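Local coordinates for kallikrein-10 (Homo sapiens, PDB 5LPE), which is a secreted, zymogen-like serine protease of the trypsin family that is inhibited by zinc ions and has a tumour-suppressor role in breast and prostate cancer, at residues P49-V54 against E65-T70; R90-D95 against I200-V205; Y118-P123 against Q219-M224; C148-I153 against G175-Q180. All coordinates share one frame; numbering follows the deposited sequence.

Contact 1: P49-V54 against E65-T70; sequences PLWARV and EQLRRT
The indole of Trp51 meets the isobutyl group of Leu67 at its edge, CZ3 lying 3.8 Å from CD2 in the plane of the ring. The ring also stacks with Phe22, and its NE1 gives its proton to Gly24 O. A second flat group, the guanidinium of Arg68, folds back on its own strand: NH1 reaches Leu67 O at 3.0 Å with the carbonyl oxygen in the guanidinium plane, while NH2 bonds Pro104 O. Both groups sit on the beta hairpin of strands 51-54 and 66-75 in the first barrel of the trypsin fold, which strand 51-54 closes by bonding to strand 18-23 as well.

Pairing is antiparallel. Ala52 N donates to Arg68 O at 2.8 Å and receives the return bond, Arg68 N to Ala52 O, at 2.9 Å; further along, Val54 N points nearly straight down the axis of the Gln66 carbonyl (3.0 Å, 175° at the hydrogen). Ala52 and Val54 turn to the face where Val19 and Leu101 pack. On the other face, CD2 of Leu67 comes against CG of Arg53, the two chains crossing obliquely, with Arg53 CG anti to its backbone N (chi1 -162°). At Thr70, OG1, set between the backbone N and the carbonyl carbon (chi1 61°), donates to Leu50 O at 2.9 Å from well above the carbonyl plane.

Contact 2: R90-D95 against I200-V205; sequences RTDEHD and ILSWGV. With ZN (zinc ion), chain F; SO4 (sulfate ion), chain C.
Asp95, the charge-relay aspartate by similarity, leaves its loop with CB pointing toward strand 196-203 of the second barrel of the trypsin fold. CG takes the crowded position between the backbone N and the carbonyl carbon (chi1 53°), which presents both carboxylate oxygens to Ser202. OD1 lies 2.7 Å from Ser202 OG and OD2 lies 2.6 Å from that same OG, both within hydrogen-bonding distance. OD2 also binds the zinc ion at 2.1 Å.

Asp92 supplies a second carboxylate, its OD2 1.9 Å from the metal, and His44 ND1 completes the protein ligands. In an active trypsin-like protease this imidazole nitrogen donates to the aspartate; here it is taken up by zinc, which would break the relay and is consistent with zinc inhibition. The zinc charge probably keeps both carboxylates ionised and offsets the repulsion between them.

Ser202 and Trp203 both face Val216 in a classic beta bulge, and Trp203 presents one ring face to Thr91. The threonine rests on it at about a right angle, CG2 standing 3.6 Å from the centroid of the five-membered ring and only 7° off its normal, a CH-pi contact. The rotation of that threonine is set by its hydroxyl: OG1 donates to the syn lone pair of Glu93 OE1 at 2.5 Å.

Contact 3: Y118-P123 against Q219-M224; sequences YRCAQP and QICKYM
Cys120 and Cys221 point at each other, and their sulfurs join in a disulfide that ties the loop before strand 126-131 to the 3-10 turn leading into the C-terminal helix, a bridge also present in trypsin itself. The two half-cystines reach it differently. Cys120 SG stands anti to its carbonyl carbon, beside the backbone N (chi1 -67°), whereas Cys221 SG occupies the crowded place between the backbone N and the carbonyl carbon (chi1 69°). SG meets SG at 2.0 Å with a right-handed twist of 99° about the bond, and the CA atoms of Cys120 and Cys221 are thereby held 5.4 Å apart.

Beyond the bridge the two segments touch little. The carbonyl oxygen of Arg119 lies 3.6 Å from Cys221 CB and takes its hydrogen bond from Gln198 NE2 on strand 196-203. Lys222, bent at chi2, brings NZ to 3.9 Å from Cys120 SG; the ionic partner of this ammonium lies outside the two segments, a sulfate probably from the crystallisation liquor. The turn carrying Cys221 is closed from within by Tyr223 N, which donates to Ile220 O at 3.0 Å.

Contact 4: C148-I153 against G175-Q180; sequences CSSITI and GLDRGQ. With SO4 (sulfate ion), chain D.
Two hydrogen bonds grip O4 of a sulfate, probably from the crystallisation liquor, and both come from the guanidinium edge of Arg178: NE donates to sulfate O4 at 2.6 Å and NH2 to the same oxygen at 2.9 Å. Arg178, bent at chi2 and chi3, belongs to a type II beta turn from Asp177 to Gln180 that follows strand 171-176 in the second barrel of the trypsin fold. Gly179 accepts the positive phi (78°) of the turn's third position, and its N donates to sulfate O3 at 3.0 Å. Ser210 and Ala211 bind the ion as well.

Within the strand pairing the best-held atom is Gly175 O. Thr152 N approaches it in the carbonyl plane at 2.7 Å, almost straight (170° at the hydrogen), and Ile151 CA lies 3.3 Å from the same oxygen in a weaker C-H contact. The return bond, Gly175 N to Thr152 O, is also 2.7 Å, though its donor stands above the carbonyl plane. Together the two bonds form a hydrogen-bonded antiparallel pair between strands 147-153 and 171-176.

Beside this pair, side chains carry the contact. Leu176 has CG anti to its backbone N (chi1 -157°), which brings CD1 obliquely across to Ile151 CD1 at 3.7 Å and close to Ser149 CB. Ile151 itself packs against Cys127, Val129 and Leu191. Thr152 and Asp177 cross at about a right angle, and Ser150 OG makes a weak hydrogen bond of 3.4 Å to Asp177 OD2.

Contacts 1, 2 and 4 draw on strands of the two barrels, whereas contact 3 joins loops. Contact 1 belongs to the first barrel, its centre about 23 Å from that of contact 2, yet the side chain of Leu50 comes within about 9 Å of that of His44 and about 12 Å of the zinc. Contact 2 holds the metal and touches contact 3: His94 ND1 and Tyr223 OH are 2.4 Å apart, probably hydrogen-bonded, and Ile200 CG1 packs on Ile220 CD1 at 3.6 Å. Contact 3 in turn meets contact 4, where Gln122 O lies 3.5 Å from Ile153 CB. Contact 4 shares its barrel sheet with contact 2 but remains remote from the metal site.

Contact 1: P49-V54 against E65-T70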
# COMPACT_ATOMS: atom_id res chain seq x y z
N PRO A 49 -7.75 15.42 8.23
CA PRO A 49 -6.80 14.70 9.09
C PRO A 49 -7.08 13.21 9.18
O PRO A 49 -8.22 12.80 8.97
CB PRO A 49 -7.00 15.36 10.45
CG PRO A 49 -8.35 15.97 10.39
CD PRO A 49 -8.53 16.41 8.99
N LEU A 50 -6.05 12.43 9.53
CA LEU A 50 -6.14 10.98 9.58
C LEU A 50 -5.66 10.45 10.93
O LEU A 50 -4.98 11.14 11.69
CB LEU A 50 -5.31 10.33 8.47
CG LEU A 50 -5.81 10.46 7.04
CD1 LEU A 50 -4.96 9.61 6.11
CD2 LEU A 50 -7.27 10.07 6.95
N TRP A 51 -6.02 9.20 11.21
CA TRP A 51 -5.46 8.49 12.35
C TRP A 51 -5.35 7.01 12.01
O TRP A 51 -6.16 6.47 11.24
CB TRP A 51 -6.29 8.72 13.62
CG TRP A 51 -7.74 8.36 13.56
CD1 TRP A 51 -8.76 9.13 13.06
CD2 TRP A 51 -8.36 7.15 14.04
NE1 TRP A 51 -9.96 8.46 13.19
CE2 TRP A 51 -9.74 7.25 13.79
CE3 TRP A 51 -7.87 5.98 14.64
CZ2 TRP A 51 -10.64 6.23 14.12
CZ3 TRP A 51 -8.77 4.97 14.98
CH2 TRP A 51 -10.14 5.10 14.71
N ALA A 52 -4.35 6.36 12.60
CA ALA A 52 -3.85 5.07 12.14
C ALA A 52 -4.04 4.00 13.20
O ALA A 52 -3.51 4.13 14.31
CB ALA A 52 -2.36 5.18 11.77
N ARG A 53 -4.76 2.94 12.85
CA ARG A 53 -4.84 1.73 13.65
C ARG A 53 -3.82 0.73 13.11
O ARG A 53 -3.91 0.32 11.95
CB ARG A 53 -6.24 1.12 13.62
CG ARG A 53 -6.46 0.13 14.76
CD ARG A 53 -7.83 -0.53 14.76
NE ARG A 53 -7.70 -1.98 14.60
CZ ARG A 53 -7.88 -2.62 13.45
NH1 ARG A 53 -7.73 -3.94 13.39
NH2 ARG A 53 -8.21 -1.94 12.36
N VAL A 54 -2.86 0.34 13.94
CA VAL A 54 -1.76 -0.50 13.48
C VAL A 54 -1.87 -1.89 14.09
O VAL A 54 -2.43 -2.07 15.17
CB VAL A 54 -0.39 0.13 13.79
CG1 VAL A 54 -0.25 1.46 13.09
CG2 VAL A 54 -0.20 0.29 15.28
N GLU A 65 -5.13 -3.05 18.45
CA GLU A 65 -3.95 -3.29 19.23
C GLU A 65 -3.33 -1.97 19.59
O GLU A 65 -3.32 -1.62 20.77
CB GLU A 65 -2.99 -4.12 18.43
CG GLU A 65 -3.29 -5.59 18.49
CD GLU A 65 -2.24 -6.40 19.20
OE1 GLU A 65 -1.11 -5.94 19.32
OE2 GLU A 65 -2.53 -7.53 19.61
N GLN A 66 -2.94 -1.18 18.61
CA GLN A 66 -2.36 0.10 18.93
C GLN A 66 -2.91 1.18 18.06
O GLN A 66 -2.84 1.10 16.86
CB GLN A 66 -0.85 0.04 18.87
CG GLN A 66 -0.31 -1.01 19.80
CD GLN A 66 1.15 -1.38 19.61
OE1 GLN A 66 1.98 -0.56 19.29
NE2 GLN A 66 1.45 -2.64 19.87
N LEU A 67 -3.44 2.20 18.70
CA LEU A 67 -4.02 3.30 18.01
C LEU A 67 -3.10 4.45 18.04
O LEU A 67 -2.51 4.75 19.04
CB LEU A 67 -5.32 3.72 18.67
CG LEU A 67 -6.51 2.83 18.42
CD1 LEU A 67 -7.79 3.46 18.91
CD2 LEU A 67 -6.60 2.56 16.95
N ARG A 68 -2.99 5.13 16.93
CA ARG A 68 -2.18 6.33 16.92
C ARG A 68 -2.86 7.33 16.00
O ARG A 68 -3.80 7.01 15.29
CB ARG A 68 -0.74 6.09 16.44
CG ARG A 68 0.09 5.18 17.29
CD ARG A 68 0.40 5.76 18.65
NE ARG A 68 1.45 4.98 19.28
CZ ARG A 68 1.23 3.87 19.97
NH1 ARG A 68 -0.00 3.42 20.13
NH2 ARG A 68 2.24 3.21 20.51
N ARG A 69 -2.38 8.56 16.04
CA ARG A 69 -2.84 9.56 15.10
C ARG A 69 -1.65 10.19 14.42
O ARG A 69 -0.52 10.09 14.89
CB ARG A 69 -3.63 10.64 15.76
CG ARG A 69 -4.81 10.08 16.30
CD ARG A 69 -5.44 11.08 17.08
NE ARG A 69 -5.32 10.72 18.46
CZ ARG A 69 -6.20 11.12 19.35
NH1 ARG A 69 -6.11 10.74 20.62
NH2 ARG A 69 -7.27 11.77 18.89
N THR A 70 -1.94 10.86 13.34
CA THR A 70 -0.89 11.42 12.52
C THR A 70 -0.76 12.91 12.80
O THR A 70 -1.72 13.58 13.22
CB THR A 70 -1.15 11.11 11.04
OG1 THR A 70 -2.38 11.70 10.64
CG2 THR A 70 -1.27 9.62 10.85

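Contact 2: R90-D95 against I200-V205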
# COMPACT_ATOMS: atom_id res chain seq x y z
N ARG A 90 -6.96 11.16 -16.78
CA ARG A 90 -5.75 11.20 -15.97
C ARG A 90 -5.98 10.78 -14.51
O ARG A 90 -7.04 10.99 -13.92
CB ARG A 90 -5.12 12.59 -16.02
CG ARG A 90 -4.02 12.68 -17.07
CD ARG A 90 -3.24 11.37 -17.19
NE ARG A 90 -2.37 11.38 -18.36
CZ ARG A 90 -1.77 10.30 -18.87
NH1 ARG A 90 -1.96 9.11 -18.32
NH2 ARG A 90 -0.98 10.41 -19.93
N THR A 91 -4.95 10.17 -13.95
CA THR A 91 -4.99 9.59 -12.62
C THR A 91 -3.95 10.29 -11.76
O THR A 91 -3.16 11.11 -12.25
CB THR A 91 -4.71 8.09 -12.69
OG1 THR A 91 -3.85 7.82 -13.82
CG2 THR A 91 -6.00 7.30 -12.83
N ASP A 92 -3.93 9.95 -10.47
CA ASP A 92 -2.94 10.56 -9.59
C ASP A 92 -1.56 10.04 -9.95
O ASP A 92 -1.34 8.83 -10.01
CB ASP A 92 -3.19 10.26 -8.11
CG ASP A 92 -4.62 10.00 -7.80
OD1 ASP A 92 -5.36 10.98 -7.58
OD2 ASP A 92 -4.98 8.81 -7.73
N GLU A 93 -0.62 10.95 -10.13
CA GLU A 93 0.72 10.54 -10.49
C GLU A 93 1.69 10.96 -9.39
O GLU A 93 1.58 12.07 -8.85
CB GLU A 93 1.07 11.10 -11.87
CG GLU A 93 0.05 10.73 -13.01
CD GLU A 93 -0.55 9.28 -12.98
OE1 GLU A 93 -1.66 9.09 -13.54
OE2 GLU A 93 0.07 8.32 -12.43
N HIS A 94 2.60 10.04 -9.04
CA HIS A 94 3.45 10.14 -7.85
C HIS A 94 2.63 10.17 -6.56
O HIS A 94 2.95 10.91 -5.63
CB HIS A 94 4.37 11.37 -7.87
CG HIS A 94 5.42 11.36 -8.94
ND1 HIS A 94 6.37 10.36 -9.04
CD2 HIS A 94 5.70 12.24 -9.93
CE1 HIS A 94 7.18 10.62 -10.05
NE2 HIS A 94 6.79 11.76 -10.61
N ASP A 95 1.57 9.35 -6.46
CA ASP A 95 0.74 9.50 -5.26
C ASP A 95 1.34 8.60 -4.19
O ASP A 95 1.08 7.40 -4.13
CB ASP A 95 -0.74 9.22 -5.51
CG ASP A 95 -1.02 7.89 -6.15
OD1 ASP A 95 -0.07 7.28 -6.69
OD2 ASP A 95 -2.20 7.48 -6.14
N ILE A 200 2.68 0.70 -3.45
CA ILE A 200 1.47 1.21 -2.81
C ILE A 200 0.39 1.38 -3.87
O ILE A 200 0.63 1.99 -4.91
CB ILE A 200 1.73 2.53 -2.06
CG1 ILE A 200 2.74 2.29 -0.93
CG2 ILE A 200 0.42 3.10 -1.54
CD1 ILE A 200 2.16 1.60 0.25
N LEU A 201 -0.80 0.84 -3.60
CA LEU A 201 -1.88 0.82 -4.58
C LEU A 201 -2.33 2.22 -4.94
O LEU A 201 -2.72 3.01 -4.07
CB LEU A 201 -3.05 0.02 -4.01
CG LEU A 201 -4.29 -0.13 -4.87
CD1 LEU A 201 -3.95 -0.74 -6.22
CD2 LEU A 201 -5.25 -0.99 -4.10
N SER A 202 -2.28 2.54 -6.23
CA SER A 202 -2.65 3.86 -6.72
C SER A 202 -4.06 3.85 -7.31
O SER A 202 -4.94 4.52 -6.79
CB SER A 202 -1.63 4.39 -7.74
OG SER A 202 -1.81 5.77 -8.02
N TRP A 203 -4.28 3.10 -8.40
CA TRP A 203 -5.60 2.94 -9.01
C TRP A 203 -5.65 1.59 -9.72
O TRP A 203 -4.71 0.80 -9.64
CB TRP A 203 -5.93 4.09 -9.97
CG TRP A 203 -4.81 4.37 -10.93
CD1 TRP A 203 -3.68 5.13 -10.69
CD2 TRP A 203 -4.70 3.91 -12.27
NE1 TRP A 203 -2.89 5.15 -11.81
CE2 TRP A 203 -3.49 4.41 -12.79
CE3 TRP A 203 -5.51 3.11 -13.09
CZ2 TRP A 203 -3.08 4.15 -14.07
CZ3 TRP A 203 -5.09 2.85 -14.35
CH2 TRP A 203 -3.89 3.37 -14.84
N GLY A 204 -6.75 1.33 -10.42
CA GLY A 204 -6.90 0.09 -11.15
C GLY A 204 -7.63 -1.01 -10.42
O GLY A 204 -7.52 -2.17 -10.83
N VAL A 205 -8.34 -0.70 -9.34
CA VAL A 205 -9.12 -1.72 -8.65
C VAL A 205 -10.45 -1.96 -9.36
O VAL A 205 -10.81 -3.10 -9.66
CB VAL A 205 -9.34 -1.31 -7.18
CG1 VAL A 205 -9.89 -2.49 -6.40
CG2 VAL A 205 -8.05 -0.82 -6.58
ZN ZN F . -4.20 7.99 -6.26
S SO4 C . -9.90 2.75 -9.97
O1 SO4 C . -11.23 2.70 -10.41
O2 SO4 C . -9.60 4.14 -10.01
O3 SO4 C . -9.69 2.29 -8.62
O4 SO4 C . -9.04 2.07 -10.90

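Contact 3: Y118-P123 against Q219-M224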
# COMPACT_ATOMS: atom_id res chain seq x y z
N TYR A 118 15.21 -2.83 -1.14
CA TYR A 118 16.61 -2.61 -1.45
C TYR A 118 16.92 -2.85 -2.92
O TYR A 118 18.09 -2.81 -3.33
CB TYR A 118 17.49 -3.47 -0.54
CG TYR A 118 17.21 -4.94 -0.60
CD1 TYR A 118 16.21 -5.52 0.17
CD2 TYR A 118 17.94 -5.77 -1.44
CE1 TYR A 118 15.96 -6.86 0.11
CE2 TYR A 118 17.69 -7.12 -1.50
CZ TYR A 118 16.71 -7.66 -0.73
OH TYR A 118 16.48 -9.01 -0.80
N ARG A 119 15.88 -3.07 -3.74
CA ARG A 119 15.95 -3.68 -5.05
C ARG A 119 14.56 -3.56 -5.67
O ARG A 119 13.57 -3.48 -4.95
CB ARG A 119 16.37 -5.15 -4.89
CG ARG A 119 16.85 -5.95 -6.08
CD ARG A 119 16.95 -7.45 -5.67
NE ARG A 119 15.65 -8.01 -5.25
CZ ARG A 119 14.66 -8.28 -6.10
NH1 ARG A 119 14.81 -8.04 -7.40
NH2 ARG A 119 13.51 -8.78 -5.65
N CYS A 120 14.50 -3.60 -7.00
CA CYS A 120 13.22 -3.51 -7.70
C CYS A 120 12.76 -4.91 -8.10
O CYS A 120 13.56 -5.75 -8.52
CB CYS A 120 13.32 -2.64 -8.96
SG CYS A 120 13.60 -0.87 -8.70
N ALA A 121 11.47 -5.15 -7.94
CA ALA A 121 10.91 -6.44 -8.29
C ALA A 121 10.65 -6.49 -9.79
O ALA A 121 10.23 -5.50 -10.39
CB ALA A 121 9.63 -6.69 -7.51
N GLN A 122 10.98 -7.62 -10.39
CA GLN A 122 10.88 -7.75 -11.83
C GLN A 122 9.55 -8.37 -12.25
O GLN A 122 8.92 -9.10 -11.47
CB GLN A 122 12.03 -8.59 -12.36
CG GLN A 122 13.40 -8.06 -11.94
CD GLN A 122 13.67 -6.65 -12.45
OE1 GLN A 122 13.25 -6.26 -13.54
NE2 GLN A 122 14.41 -5.87 -11.65
N PRO A 123 9.11 -8.09 -13.47
CA PRO A 123 7.96 -8.82 -14.02
C PRO A 123 8.15 -10.32 -13.90
O PRO A 123 9.23 -10.85 -14.15
CB PRO A 123 7.92 -8.36 -15.48
CG PRO A 123 8.54 -7.01 -15.47
CD PRO A 123 9.60 -7.04 -14.38
N GLN A 219 5.73 2.28 -7.70
CA GLN A 219 6.90 1.44 -7.57
C GLN A 219 7.81 2.06 -6.51
O GLN A 219 8.41 3.11 -6.74
CB GLN A 219 7.60 1.32 -8.91
CG GLN A 219 8.68 0.29 -9.02
CD GLN A 219 9.24 0.25 -10.41
OE1 GLN A 219 9.09 1.19 -11.18
NE2 GLN A 219 9.90 -0.85 -10.74
N ILE A 220 7.95 1.38 -5.37
CA ILE A 220 8.51 2.02 -4.17
C ILE A 220 10.04 2.06 -4.22
O ILE A 220 10.65 2.93 -3.59
CB ILE A 220 7.98 1.30 -2.91
CG1 ILE A 220 6.44 1.33 -2.88
CG2 ILE A 220 8.47 1.94 -1.63
CD1 ILE A 220 5.81 2.73 -2.84
N CYS A 221 10.69 1.15 -4.95
CA CYS A 221 12.14 1.12 -5.15
C CYS A 221 12.65 2.30 -5.97
O CYS A 221 13.87 2.43 -6.11
CB CYS A 221 12.57 -0.15 -5.87
SG CYS A 221 12.01 -0.21 -7.60
N LYS A 222 11.76 3.11 -6.55
CA LYS A 222 12.14 4.35 -7.21
C LYS A 222 12.04 5.56 -6.30
O LYS A 222 12.46 6.65 -6.71
CB LYS A 222 11.25 4.61 -8.44
CG LYS A 222 11.04 3.39 -9.34
CD LYS A 222 12.36 2.85 -9.85
CE LYS A 222 12.20 2.22 -11.21
NZ LYS A 222 13.54 1.74 -11.65
N TYR A 223 11.42 5.43 -5.13
CA TYR A 223 11.18 6.53 -4.21
C TYR A 223 12.07 6.52 -2.97
O TYR A 223 11.86 7.33 -2.06
CB TYR A 223 9.69 6.58 -3.86
CG TYR A 223 8.88 7.00 -5.08
CD1 TYR A 223 8.47 6.07 -6.01
CD2 TYR A 223 8.59 8.34 -5.32
CE1 TYR A 223 7.76 6.44 -7.13
CE2 TYR A 223 7.86 8.73 -6.46
CZ TYR A 223 7.45 7.77 -7.35
OH TYR A 223 6.75 8.10 -8.49
N MET A 224 13.04 5.60 -2.89
CA MET A 224 13.78 5.41 -1.64
C MET A 224 14.52 6.68 -1.19
O MET A 224 14.63 6.95 0.01
CB MET A 224 14.75 4.25 -1.77
CG MET A 224 14.04 2.92 -1.85
SD MET A 224 12.80 2.90 -0.58
CE MET A 224 13.84 2.78 0.88

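Contact 4: C148-I153 against G175-Q180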
# COMPACT_ATOMS: atom_id res chain seq x y z
N CYS A 148 -5.46 -12.70 1.91
CA CYS A 148 -4.23 -12.61 1.14
C CYS A 148 -4.46 -13.19 -0.24
O CYS A 148 -5.06 -14.26 -0.38
CB CYS A 148 -3.09 -13.34 1.84
SG CYS A 148 -2.23 -12.47 3.21
N SER A 149 -3.98 -12.48 -1.26
CA SER A 149 -4.07 -12.89 -2.66
C SER A 149 -2.69 -12.74 -3.27
O SER A 149 -2.03 -11.71 -3.07
CB SER A 149 -5.08 -12.06 -3.45
OG SER A 149 -6.24 -11.75 -2.68
N SER A 150 -2.25 -13.76 -3.99
CA SER A 150 -0.97 -13.69 -4.68
C SER A 150 -1.13 -12.93 -5.98
O SER A 150 -2.21 -12.88 -6.58
CB SER A 150 -0.40 -15.09 -4.92
OG SER A 150 -1.37 -15.91 -5.52
N ILE A 151 -0.06 -12.29 -6.40
CA ILE A 151 -0.13 -11.35 -7.50
C ILE A 151 1.14 -11.50 -8.31
O ILE A 151 2.21 -11.79 -7.75
CB ILE A 151 -0.34 -9.89 -6.99
CG1 ILE A 151 -1.52 -9.22 -7.70
CG2 ILE A 151 0.91 -9.08 -7.17
CD1 ILE A 151 -2.11 -8.04 -6.97
N THR A 152 1.02 -11.28 -9.60
CA THR A 152 2.11 -11.45 -10.55
C THR A 152 2.50 -10.10 -11.12
O THR A 152 1.67 -9.43 -11.72
CB THR A 152 1.73 -12.41 -11.68
OG1 THR A 152 1.33 -13.68 -11.11
CG2 THR A 152 2.89 -12.61 -12.64
N ILE A 153 3.75 -9.70 -10.92
CA ILE A 153 4.19 -8.45 -11.52
C ILE A 153 4.11 -8.61 -13.03
O ILE A 153 4.65 -9.56 -13.60
CB ILE A 153 5.61 -8.07 -11.07
CG1 ILE A 153 5.73 -8.00 -9.55
CG2 ILE A 153 6.02 -6.76 -11.72
CD1 ILE A 153 4.93 -6.90 -8.93
N GLY A 175 -0.74 -8.23 -11.73
CA GLY A 175 -1.80 -9.12 -12.18
C GLY A 175 -2.29 -10.01 -11.05
O GLY A 175 -1.50 -10.70 -10.40
N LEU A 176 -3.60 -10.03 -10.86
CA LEU A 176 -4.26 -10.87 -9.87
C LEU A 176 -4.73 -12.14 -10.55
O LEU A 176 -5.15 -12.10 -11.70
CB LEU A 176 -5.46 -10.15 -9.27
CG LEU A 176 -6.01 -10.53 -7.90
CD1 LEU A 176 -4.93 -10.41 -6.86
CD2 LEU A 176 -7.15 -9.58 -7.57
N ASP A 177 -4.67 -13.26 -9.86
CA ASP A 177 -5.06 -14.48 -10.54
C ASP A 177 -6.57 -14.52 -10.76
O ASP A 177 -7.35 -13.91 -10.01
CB ASP A 177 -4.55 -15.70 -9.76
CG ASP A 177 -3.04 -15.62 -9.50
OD1 ASP A 177 -2.37 -14.75 -10.13
OD2 ASP A 177 -2.53 -16.41 -8.68
N ARG A 178 -6.97 -15.22 -11.83
CA ARG A 178 -8.36 -15.27 -12.29
C ARG A 178 -9.29 -15.75 -11.19
O ARG A 178 -8.89 -16.51 -10.30
CB ARG A 178 -8.50 -16.21 -13.49
CG ARG A 178 -8.05 -15.63 -14.82
CD ARG A 178 -8.80 -14.35 -15.20
NE ARG A 178 -10.13 -14.63 -15.73
CZ ARG A 178 -10.36 -15.04 -16.97
NH1 ARG A 178 -9.34 -15.21 -17.81
NH2 ARG A 178 -11.60 -15.27 -17.38
N GLY A 179 -10.54 -15.30 -11.24
CA GLY A 179 -11.45 -15.69 -10.20
C GLY A 179 -11.29 -14.95 -8.89
O GLY A 179 -12.12 -15.14 -7.99
N GLN A 180 -10.28 -14.10 -8.75
CA GLN A 180 -10.07 -13.32 -7.54
C GLN A 180 -10.77 -11.96 -7.65
O GLN A 180 -10.75 -11.32 -8.70
CB GLN A 180 -8.58 -13.12 -7.29
CG GLN A 180 -7.85 -14.42 -7.04
CD GLN A 180 -8.27 -15.06 -5.75
OE1 GLN A 180 -8.69 -14.38 -4.82
NE2 GLN A 180 -8.17 -16.38 -5.68
S SO4 D . -12.71 -13.40 -13.88
O1 SO4 D . -13.92 -13.57 -13.05
O2 SO4 D . -12.90 -12.25 -14.80
O3 SO4 D . -11.54 -13.15 -13.01
O4 SO4 D . -12.48 -14.63 -14.68